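Local structure of substrate binding periplasmic protein (Ralstonia solanacearum, 3LOP) at residues P263-F268 against V280-R285. The protein probably serves as a periplasmic solute-binding protein for amino acid uptake, holding leucine in the cleft between its two lobes. Numbering follows the deposited sequence.
With LEU (leucine), chain B.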
# COMPACT_ATOMS: atom_id res chain seq x y z
N PRO A 263 -5.07 12.91 -14.06
CA PRO A 263 -6.53 12.77 -13.91
C PRO A 263 -7.04 12.23 -12.58
O PRO A 263 -8.04 12.71 -12.06
CB PRO A 263 -6.91 11.87 -15.08
CG PRO A 263 -5.92 12.25 -16.13
CD PRO A 263 -4.63 12.35 -15.35
N VAL A 264 -6.36 11.23 -12.03
CA VAL A 264 -6.80 10.67 -10.75
C VAL A 264 -6.60 11.69 -9.64
O VAL A 264 -7.46 11.85 -8.77
CB VAL A 264 -6.03 9.37 -10.41
CG1 VAL A 264 -6.45 8.85 -9.04
CG2 VAL A 264 -6.30 8.31 -11.47
N ILE A 265 -5.47 12.38 -9.67
CA ILE A 265 -5.17 13.38 -8.65
C ILE A 265 -6.16 14.53 -8.78
O ILE A 265 -6.63 15.08 -7.78
CB ILE A 265 -3.72 13.90 -8.79
CG1 ILE A 265 -2.74 12.73 -8.66
CG2 ILE A 265 -3.43 14.95 -7.72
CD1 ILE A 265 -2.92 11.87 -7.40
N ARG A 266 -6.49 14.90 -10.02
CA ARG A 266 -7.46 15.96 -10.22
C ARG A 266 -8.82 15.54 -9.68
O ARG A 266 -9.50 16.34 -9.03
CB ARG A 266 -7.57 16.35 -11.70
CG ARG A 266 -6.44 17.29 -12.12
CD ARG A 266 -6.67 17.96 -13.47
NE ARG A 266 -6.42 17.07 -14.60
CZ ARG A 266 -7.36 16.46 -15.30
NH1 ARG A 266 -8.64 16.63 -14.99
NH2 ARG A 266 -7.03 15.69 -16.33
N GLU A 267 -9.22 14.29 -9.91
CA GLU A 267 -10.51 13.84 -9.40
C GLU A 267 -10.51 13.82 -7.87
O GLU A 267 -11.50 14.16 -7.23
CB GLU A 267 -10.89 12.45 -9.94
CG GLU A 267 -12.35 12.10 -9.62
CD GLU A 267 -12.76 10.70 -10.00
OE1 GLU A 267 -11.92 9.93 -10.53
OE2 GLU A 267 -13.94 10.35 -9.76
N PHE A 268 -9.38 13.43 -7.28
CA PHE A 268 -9.25 13.38 -5.83
C PHE A 268 -9.46 14.78 -5.26
O PHE A 268 -10.21 14.96 -4.31
CB PHE A 268 -7.86 12.84 -5.44
CG PHE A 268 -7.67 12.64 -3.96
CD1 PHE A 268 -7.48 13.72 -3.11
CD2 PHE A 268 -7.67 11.35 -3.42
CE1 PHE A 268 -7.29 13.53 -1.74
CE2 PHE A 268 -7.47 11.15 -2.06
CZ PHE A 268 -7.28 12.24 -1.21
N VAL A 280 -9.37 15.42 5.19
CA VAL A 280 -8.62 14.53 4.30
C VAL A 280 -7.49 15.23 3.56
O VAL A 280 -7.71 16.22 2.87
CB VAL A 280 -9.56 13.88 3.26
CG1 VAL A 280 -8.76 12.93 2.36
CG2 VAL A 280 -10.68 13.14 3.96
N ASP A 281 -6.28 14.70 3.70
CA ASP A 281 -5.12 15.27 3.03
C ASP A 281 -4.70 14.39 1.85
O ASP A 281 -4.76 13.16 1.93
CB ASP A 281 -3.94 15.40 3.99
CG ASP A 281 -4.16 16.48 5.04
OD1 ASP A 281 -4.48 17.62 4.66
OD2 ASP A 281 -4.00 16.18 6.24
N LEU A 282 -4.29 15.03 0.76
CA LEU A 282 -3.84 14.31 -0.41
C LEU A 282 -2.51 13.64 -0.05
O LEU A 282 -1.59 14.30 0.43
CB LEU A 282 -3.64 15.29 -1.57
CG LEU A 282 -3.00 14.77 -2.87
CD1 LEU A 282 -3.88 13.70 -3.49
CD2 LEU A 282 -2.83 15.94 -3.83
N SER A 283 -2.42 12.33 -0.27
CA SER A 283 -1.20 11.59 0.02
C SER A 283 -1.20 10.31 -0.80
O SER A 283 -2.23 9.93 -1.35
CB SER A 283 -1.14 11.21 1.51
OG SER A 283 -2.12 10.23 1.82
N PHE A 284 -0.05 9.65 -0.86
CA PHE A 284 0.04 8.41 -1.62
C PHE A 284 -0.94 7.36 -1.11
O PHE A 284 -1.66 6.76 -1.91
CB PHE A 284 1.47 7.87 -1.57
CG PHE A 284 2.33 8.31 -2.73
CD1 PHE A 284 2.16 7.74 -3.99
CD2 PHE A 284 3.29 9.30 -2.56
CE1 PHE A 284 2.95 8.16 -5.07
CE2 PHE A 284 4.08 9.72 -3.63
CZ PHE A 284 3.91 9.15 -4.89
N ARG A 285 -0.98 7.13 0.20
CA ARG A 285 -1.88 6.12 0.73
C ARG A 285 -3.36 6.51 0.58
O ARG A 285 -4.21 5.64 0.43
CB ARG A 285 -1.55 5.79 2.19
CG ARG A 285 -0.09 5.37 2.45
CD ARG A 285 0.50 4.48 1.34
NE ARG A 285 -0.09 3.15 1.24
CZ ARG A 285 0.21 2.11 2.02
NH1 ARG A 285 1.11 2.23 2.99
NH2 ARG A 285 -0.36 0.93 1.79
N LEU B . 0.47 -3.10 4.37
CA LEU B . 1.57 -2.53 5.20
C LEU B . 1.66 -1.03 4.98
O LEU B . 2.22 -0.35 5.85
CB LEU B . 2.89 -3.18 4.81
CG LEU B . 2.63 -4.68 4.79
CD1 LEU B . 3.34 -5.31 3.68
CD2 LEU B . 3.03 -5.28 6.08
OXT LEU B . 1.17 -0.56 3.92
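Phe268 and Leu282 meet where helix 263-275 packs against the loop leading into helix 284-303, within the two-lobed alpha/beta fold of a periplasmic binding protein, and they illustrate how an apolar seam can form at the loop that leads to a ligand-binding arginine. The main interaction is a CH-pi contact. Leu282 CD1 sits over one face of the Phe268 ring, 3.9 Å from its centroid and displaced toward the rim; Leu282 CD1 is nearest Phe268 CD1, at 3.6 Å. A chi1 of -175° sets Phe268 CG anti to the backbone N, and the bond from CA to CB already points toward the loop.

Further apolar contacts flank this pair. The other leucine branch, Leu282 CD2, lies 4.1 Å from Ile265 CG2, the two side chains crossing at about a right angle, while Val280 CG1 comes obliquely to the ring tip, 3.9 Å from Phe268 CZ. No hydrogen bond joins the segments. Phe290 and Leu31 add further apolar contacts to Phe268, and Val287 touches both Ile265 and Leu282.

Polar interactions near the contact include those at the start of helix 284-303. Ser283 is its N-cap, its OG accepting a hydrogen bond from Ala286 N. The side chain of Arg285, bent at chi2 and chi3, is held by a salt bridge from NE to Glu288, which probably steadies the guanidinium. Its edge faces the bound leucine: Arg285 NH1 and Arg285 NH2 both donate to OXT of the leucine ligand, at 2.9 and 3.0 Å, with N-H...O angles of 149° and 145°.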